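Local coordinates for protein tudor (Drosophila melanogaster, PDB 3NTK) that recognises methylated arginines of the Piwi protein Aubergine through its last extended Tudor domain and is required for primordial germ cell formation, at residues 115-127 with 157-169. Residues are numbered along the deposited sequence; the frame is centred on the assembly and turned at random.
Sequences ASTISKCDAALLQ and YQSKNISEKLQEC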
# COMPACT_ATOMS: atom_id res chain seq x y z
N ALA A 115 15.35 -12.40 -1.80
CA ALA A 115 16.14 -12.72 -0.61
C ALA A 115 17.66 -12.78 -0.79
O ALA A 115 18.41 -12.62 0.17
CB ALA A 115 15.63 -14.03 -0.00
N SER A 116 18.13 -12.98 -2.02
CA SER A 116 19.57 -13.07 -2.25
C SER A 116 20.28 -11.71 -2.26
O SER A 116 21.51 -11.65 -2.23
CB SER A 116 19.83 -13.76 -3.58
OG SER A 116 19.45 -12.93 -4.66
N THR A 117 19.51 -10.63 -2.30
CA THR A 117 20.08 -9.28 -2.37
C THR A 117 20.45 -8.62 -1.04
O THR A 117 21.03 -7.54 -1.03
CB THR A 117 19.13 -8.33 -3.12
OG1 THR A 117 17.89 -8.23 -2.40
CG2 THR A 117 18.86 -8.84 -4.52
N ILE A 118 20.10 -9.26 0.07
CA ILE A 118 20.44 -8.71 1.38
C ILE A 118 20.92 -9.80 2.32
O ILE A 118 20.59 -10.97 2.16
CB ILE A 118 19.24 -7.98 2.02
CG1 ILE A 118 18.05 -8.94 2.16
CG2 ILE A 118 18.86 -6.76 1.19
CD1 ILE A 118 16.87 -8.34 2.92
N SER A 119 21.71 -9.40 3.31
CA SER A 119 22.23 -10.34 4.30
C SER A 119 21.31 -10.40 5.51
O SER A 119 20.29 -9.70 5.57
CB SER A 119 23.62 -9.90 4.76
OG SER A 119 23.52 -8.67 5.45
N LYS A 120 21.69 -11.23 6.47
CA LYS A 120 20.93 -11.39 7.70
C LYS A 120 20.94 -10.06 8.45
O LYS A 120 19.92 -9.61 8.97
CB LYS A 120 21.58 -12.49 8.54
CG LYS A 120 20.73 -13.03 9.68
CD LYS A 120 21.37 -14.29 10.25
CE LYS A 120 20.44 -14.98 11.24
NZ LYS A 120 20.99 -16.30 11.67
N CYS A 121 22.12 -9.43 8.49
CA CYS A 121 22.28 -8.14 9.15
C CYS A 121 21.47 -7.07 8.43
O CYS A 121 20.77 -6.28 9.07
CB CYS A 121 23.77 -7.74 9.16
SG CYS A 121 24.18 -6.16 9.98
N ASP A 122 21.56 -7.04 7.11
CA ASP A 122 20.80 -6.06 6.33
C ASP A 122 19.32 -6.15 6.67
O ASP A 122 18.68 -5.14 6.95
CB ASP A 122 20.96 -6.29 4.82
CG ASP A 122 22.35 -5.99 4.32
OD1 ASP A 122 23.02 -5.12 4.90
OD2 ASP A 122 22.78 -6.63 3.33
N ALA A 123 18.78 -7.36 6.63
CA ALA A 123 17.37 -7.59 6.90
C ALA A 123 16.93 -7.01 8.24
O ALA A 123 15.86 -6.38 8.33
CB ALA A 123 17.07 -9.09 6.87
N ALA A 124 17.74 -7.20 9.27
CA ALA A 124 17.41 -6.71 10.60
C ALA A 124 17.49 -5.20 10.74
O ALA A 124 16.73 -4.59 11.48
CB ALA A 124 18.33 -7.38 11.65
N LEU A 125 18.42 -4.58 10.00
CA LEU A 125 18.62 -3.14 10.05
C LEU A 125 17.68 -2.36 9.13
O LEU A 125 17.42 -1.17 9.34
CB LEU A 125 20.06 -2.82 9.65
CG LEU A 125 20.84 -1.70 10.36
CD1 LEU A 125 21.99 -1.28 9.47
CD2 LEU A 125 19.94 -0.52 10.66
N LEU A 126 17.16 -3.03 8.10
CA LEU A 126 16.27 -2.35 7.16
C LEU A 126 15.05 -1.71 7.81
O LEU A 126 14.63 -0.64 7.39
CB LEU A 126 15.83 -3.32 6.06
CG LEU A 126 16.54 -3.09 4.72
CD1 LEU A 126 16.06 -4.11 3.69
CD2 LEU A 126 16.25 -1.67 4.24
N GLN A 127 14.49 -2.35 8.83
CA GLN A 127 13.32 -1.81 9.51
C GLN A 127 13.56 -0.37 9.98
O GLN A 127 12.78 0.54 9.67
CB GLN A 127 12.95 -2.67 10.71
CG GLN A 127 11.65 -2.27 11.38
CD GLN A 127 10.43 -2.70 10.58
OE1 GLN A 127 9.32 -2.22 10.81
NE2 GLN A 127 10.62 -3.62 9.65
N TYR A 157 18.42 2.68 -3.06
CA TYR A 157 18.26 3.96 -2.38
C TYR A 157 19.30 4.88 -3.01
O TYR A 157 20.49 4.58 -3.00
CB TYR A 157 18.51 3.79 -0.88
CG TYR A 157 18.30 5.06 -0.10
CD1 TYR A 157 17.08 5.73 -0.13
CD2 TYR A 157 19.33 5.59 0.67
CE1 TYR A 157 16.89 6.91 0.60
CE2 TYR A 157 19.16 6.75 1.40
CZ TYR A 157 17.94 7.41 1.36
OH TYR A 157 17.78 8.56 2.08
N GLN A 158 18.83 5.99 -3.57
CA GLN A 158 19.72 6.93 -4.25
C GLN A 158 20.33 6.17 -5.43
O GLN A 158 21.48 6.38 -5.80
CB GLN A 158 20.80 7.45 -3.31
CG GLN A 158 20.26 8.36 -2.22
CD GLN A 158 21.37 8.99 -1.39
OE1 GLN A 158 22.33 9.52 -1.93
NE2 GLN A 158 21.23 8.93 -0.07
N SER A 159 19.53 5.27 -6.00
CA SER A 159 19.93 4.46 -7.15
C SER A 159 21.07 3.48 -6.88
O SER A 159 21.72 3.01 -7.82
CB SER A 159 20.28 5.36 -8.33
OG SER A 159 19.13 6.07 -8.77
N LYS A 160 21.32 3.17 -5.61
CA LYS A 160 22.36 2.21 -5.24
C LYS A 160 21.71 1.03 -4.51
O LYS A 160 20.74 1.22 -3.78
CB LYS A 160 23.39 2.86 -4.33
CG LYS A 160 24.10 4.06 -4.93
CD LYS A 160 24.90 3.67 -6.16
CE LYS A 160 25.45 4.89 -6.87
NZ LYS A 160 24.35 5.78 -7.33
N ASN A 161 22.24 -0.17 -4.71
CA ASN A 161 21.69 -1.35 -4.03
C ASN A 161 21.59 -1.03 -2.54
O ASN A 161 22.56 -0.56 -1.94
CB ASN A 161 22.58 -2.57 -4.25
CG ASN A 161 22.31 -3.25 -5.58
OD1 ASN A 161 21.23 -3.80 -5.80
ND2 ASN A 161 23.30 -3.24 -6.46
N ILE A 162 20.42 -1.27 -1.96
CA ILE A 162 20.17 -0.98 -0.56
C ILE A 162 21.27 -1.47 0.39
O ILE A 162 21.66 -0.75 1.31
CB ILE A 162 18.80 -1.56 -0.12
CG1 ILE A 162 18.45 -1.07 1.29
CG2 ILE A 162 18.82 -3.07 -0.19
CD1 ILE A 162 18.22 0.42 1.38
N SER A 163 21.79 -2.67 0.14
CA SER A 163 22.84 -3.23 0.99
C SER A 163 24.06 -2.31 1.08
O SER A 163 24.78 -2.31 2.08
CB SER A 163 23.26 -4.60 0.45
OG SER A 163 24.30 -5.16 1.23
N GLU A 164 24.29 -1.52 0.03
CA GLU A 164 25.42 -0.60 0.02
C GLU A 164 25.17 0.61 0.91
O GLU A 164 26.11 1.17 1.48
CB GLU A 164 25.71 -0.12 -1.40
CG GLU A 164 26.89 0.83 -1.49
CD GLU A 164 27.11 1.37 -2.89
OE1 GLU A 164 27.21 0.56 -3.84
OE2 GLU A 164 27.18 2.61 -3.04
N LYS A 165 23.91 1.02 1.04
CA LYS A 165 23.57 2.17 1.86
C LYS A 165 23.41 1.82 3.33
O LYS A 165 23.30 2.71 4.18
CB LYS A 165 22.29 2.83 1.33
CG LYS A 165 22.29 3.04 -0.17
CD LYS A 165 23.44 3.91 -0.64
CE LYS A 165 23.24 5.36 -0.24
NZ LYS A 165 24.22 6.25 -0.94
N LEU A 166 23.37 0.53 3.64
CA LEU A 166 23.25 0.08 5.03
C LEU A 166 24.68 -0.03 5.55
O LEU A 166 25.27 -1.10 5.58
CB LEU A 166 22.55 -1.28 5.09
CG LEU A 166 21.10 -1.32 4.60
CD1 LEU A 166 20.57 -2.74 4.67
CD2 LEU A 166 20.25 -0.38 5.44
N GLN A 167 25.22 1.11 5.97
CA GLN A 167 26.59 1.18 6.45
C GLN A 167 26.96 0.35 7.67
O GLN A 167 28.10 -0.09 7.80
CB GLN A 167 26.97 2.65 6.69
CG GLN A 167 26.83 3.51 5.44
CD GLN A 167 27.35 4.91 5.64
OE1 GLN A 167 26.84 5.66 6.47
NE2 GLN A 167 28.38 5.28 4.88
N GLU A 168 26.00 0.14 8.57
CA GLU A 168 26.26 -0.64 9.78
C GLU A 168 26.41 -2.14 9.55
O GLU A 168 26.75 -2.87 10.48
CB GLU A 168 25.16 -0.38 10.82
CG GLU A 168 25.08 1.06 11.30
CD GLU A 168 24.09 1.91 10.51
OE1 GLU A 168 24.08 1.81 9.26
OE2 GLU A 168 23.34 2.68 11.13
N CYS A 169 26.15 -2.60 8.33
CA CYS A 169 26.28 -4.03 8.04
C CYS A 169 27.40 -4.30 7.04
O CYS A 169 27.64 -3.42 6.18
CB CYS A 169 24.97 -4.59 7.48
SG CYS A 169 23.58 -4.74 8.64
OXT CYS A 169 27.99 -5.40 7.11
O HOH W 1 21.11 -4.83 -1.78
O HOH W 2 25.35 -4.52 4.02
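The C-terminal tail of the chain folds back along the start of helix 120-131, bringing the CA atoms of I118 and S163 to 6.0 Å and those of C121 and C169 to 5.8 Å. A disulfide joins C121 to the terminal residue C169 with a chi3 of -84°; on the C121 side SG stands trans to the amide nitrogen (chi1 -179°), where it meets SG of C169. One turn further on, CD1 of L125 rests against CB of E168 at 3.6 Å, the two side chains at about a right angle. The polar centre is D122. Its OD2 accepts the backbone N-H of S119 (S119 N to OD2 3.0 Å), which with the D122 N to S119 OG bond makes a capping box, and from the opposite face of the carboxylate it accepts the hydroxyl of S163, OG to OD2 3.0 Å. A water bridges T117 O and S163 N, while CD1 of L166 lies 3.4 Å from OD1 of D122. With an alanine at this position, the S163 hydroxyl and the S119 N-H would probably lose their shared acceptor, and the start of the helix its capping box. Deeper in, CD2 of L126 packs on CG1 of I162 at 3.7 Å and I118 meets I162 through their CG2 methyls; L113 of strand 109-113 touches I118 and L126, tying this apolar layer to the sheet of the OB-fold part of the extended Tudor domain, and F129 of the helix itself touches I162 and L166. One buried carboxylate thus completes the capping box at S119 and holds the tail, whose last residue is locked covalently at the exposed end of the contact.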